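Local coordinates for ErfK/YbiS/YcfS/YnhG family protein (Xylanimonas cellulosilytica, PDB 4LPQ) that probably cross-links cell-wall peptidoglycan as an L,D-transpeptidase, its catalytic domain following a putative peptidoglycan-binding domain, at residues A165-S170 / C181-N186. Sequence-based numbering, arbitrary orientation.
Sequences AVHGSS and CVRVSN
His167 turns the NE2 side of its imidazole toward Cys181, whose CB sits in the ring plane 3.6 Å from NE2. The ring's other nitrogen fixes its rotation: ND1 donates to Gly168 O at 2.8 Å, nearly in the ring plane though above the plane of that carbonyl. Cys181 SG accepts a long 3.5 Å bond from Ala165 N. His167 and Cys181 are the predicted proton donor/acceptor and nucleophile of the YkuD-type L,D-transpeptidase domain; His167 lies on strand 164-168 and Cys181 directly precedes the parallel strand 182-184. Val182 N to Ala165 O, His167 N to Val182 O and Val184 N to His167 O join the strands. An alanine in place of His167 would probably cost Cys181 its imidazole neighbour and leave Gly168 O without the ND1 donor. Gly168 suits its place because a CB would collide with Asn186 OD1. On the imidazole's sheet face, Arg183 runs beside the ring, its CG 3.8 Å from CE1, while Ser169 OG lies over one guanidinium face, 3.7 Å from Arg183 NE. Arg183's long chain suits this place, packing with its methylenes and reaching Ser171 O through NH1. Val166, Val182 and Val184 occupy the opposite face, where branched, apolar side chains suit burial.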
loop_
_atom_site.group_PDB
_atom_site.type_symbol
_atom_site.label_atom_id
_atom_site.label_comp_id
_atom_site.label_asym_id
_atom_site.label_seq_id
_atom_site.Cartn_x
_atom_site.Cartn_y
_atom_site.Cartn_z
ATOM N N ALA A 165 -2.106 8.716 -10.802
ATOM C CA ALA A 165 -1.265 9.115 -9.731
ATOM C C ALA A 165 -1.266 8.098 -8.629
ATOM O O ALA A 165 -2.180 7.293 -8.469
ATOM C CB ALA A 165 -1.770 10.443 -9.133
ATOM N N VAL A 166 -0.214 8.144 -7.813
ATOM C CA VAL A 166 -0.165 7.548 -6.453
ATOM C C VAL A 166 -0.578 8.655 -5.487
ATOM O O VAL A 166 -0.080 9.790 -5.568
ATOM C CB VAL A 166 1.252 7.052 -6.109
ATOM C CG1 VAL A 166 1.262 6.399 -4.732
ATOM C CG2 VAL A 166 1.719 6.038 -7.149
ATOM N N HIS A 167 -1.513 8.350 -4.598
ATOM C CA HIS A 167 -2.017 9.364 -3.657
ATOM C C HIS A 167 -2.515 8.798 -2.400
ATOM O O HIS A 167 -2.866 7.601 -2.357
ATOM C CB HIS A 167 -3.113 10.222 -4.336
ATOM C CG HIS A 167 -4.360 9.440 -4.634
ATOM N ND1 HIS A 167 -5.402 9.322 -3.732
ATOM C CD2 HIS A 167 -4.716 8.744 -5.726
ATOM C CE1 HIS A 167 -6.347 8.569 -4.297
ATOM N NE2 HIS A 167 -5.946 8.181 -5.485
ATOM N N GLY A 168 -2.601 9.588 -1.372
ATOM C CA GLY A 168 -3.298 9.186 -0.164
ATOM C C GLY A 168 -4.810 9.255 -0.277
ATOM O O GLY A 168 -5.380 10.078 -1.013
ATOM N N SER A 169 -5.431 8.326 0.411
ATOM C CA SER A 169 -6.884 8.159 0.371
ATOM C C SER A 169 -7.417 7.781 1.713
ATOM O O SER A 169 -6.670 7.239 2.533
ATOM C CB SER A 169 -7.267 7.120 -0.665
ATOM O OG SER A 169 -8.660 7.082 -0.961
ATOM N N SER A 170 -8.712 7.961 1.959
ATOM C CA SER A 170 -9.281 7.515 3.212
ATOM C C SER A 170 -9.502 6.033 3.355
ATOM O O SER A 170 -9.651 5.552 4.469
ATOM C CB SER A 170 -10.658 8.188 3.428
ATOM O OG SER A 170 -11.539 7.812 2.347
ATOM N N CYS A 181 -6.306 5.303 -10.295
ATOM C CA CYS A 181 -5.140 5.727 -9.551
ATOM C C CYS A 181 -4.784 4.673 -8.482
ATOM O O CYS A 181 -5.564 3.756 -8.187
ATOM C CB CYS A 181 -5.434 7.012 -8.901
ATOM S SG CYS A 181 -5.504 8.396 -10.102
ATOM N N VAL A 182 -3.579 4.829 -7.931
ATOM C CA VAL A 182 -3.116 3.926 -6.892
ATOM C C VAL A 182 -3.183 4.588 -5.566
ATOM O O VAL A 182 -2.438 5.549 -5.309
ATOM C CB VAL A 182 -1.690 3.442 -7.213
ATOM C CG1 VAL A 182 -1.188 2.518 -6.141
ATOM C CG2 VAL A 182 -1.662 2.768 -8.617
ATOM N N ARG A 183 -4.031 4.125 -4.673
ATOM C CA ARG A 183 -4.256 4.674 -3.365
ATOM C C ARG A 183 -3.328 4.006 -2.317
ATOM O O ARG A 183 -3.159 2.786 -2.365
ATOM C CB ARG A 183 -5.711 4.329 -2.874
ATOM C CG ARG A 183 -6.751 4.861 -3.742
ATOM C CD ARG A 183 -8.037 4.316 -3.132
ATOM N NE ARG A 183 -9.061 4.831 -3.894
ATOM C CZ ARG A 183 -10.303 4.570 -3.690
ATOM N NH1 ARG A 183 -10.678 3.836 -2.625
ATOM N NH2 ARG A 183 -11.117 5.062 -4.562
ATOM N N VAL A 184 -2.879 4.804 -1.394
ATOM C CA VAL A 184 -2.167 4.380 -0.175
ATOM C C VAL A 184 -2.683 5.223 0.987
ATOM O O VAL A 184 -3.403 6.192 0.766
ATOM C CB VAL A 184 -0.633 4.481 -0.303
ATOM C CG1 VAL A 184 -0.139 3.619 -1.482
ATOM C CG2 VAL A 184 -0.203 5.926 -0.437
ATOM N N SER A 185 -2.320 4.903 2.222
ATOM C CA SER A 185 -2.737 5.746 3.347
ATOM C C SER A 185 -2.121 7.130 3.292
ATOM O O SER A 185 -1.036 7.297 2.709
ATOM C CB SER A 185 -2.434 5.105 4.694
ATOM O OG SER A 185 -1.032 5.100 4.962
ATOM N N ASN A 186 -2.736 8.096 3.925
ATOM C CA ASN A 186 -2.117 9.419 3.990
ATOM C C ASN A 186 -0.734 9.393 4.668
ATOM O O ASN A 186 0.154 10.049 4.235
ATOM C CB ASN A 186 -3.063 10.403 4.655
ATOM C CG ASN A 186 -4.288 10.748 3.873
ATOM O OD1 ASN A 186 -4.456 10.447 2.738
ATOM N ND2 ASN A 186 -5.160 11.420 4.571
HETATM O O HOH W 1 -5.371 7.634 4.882
#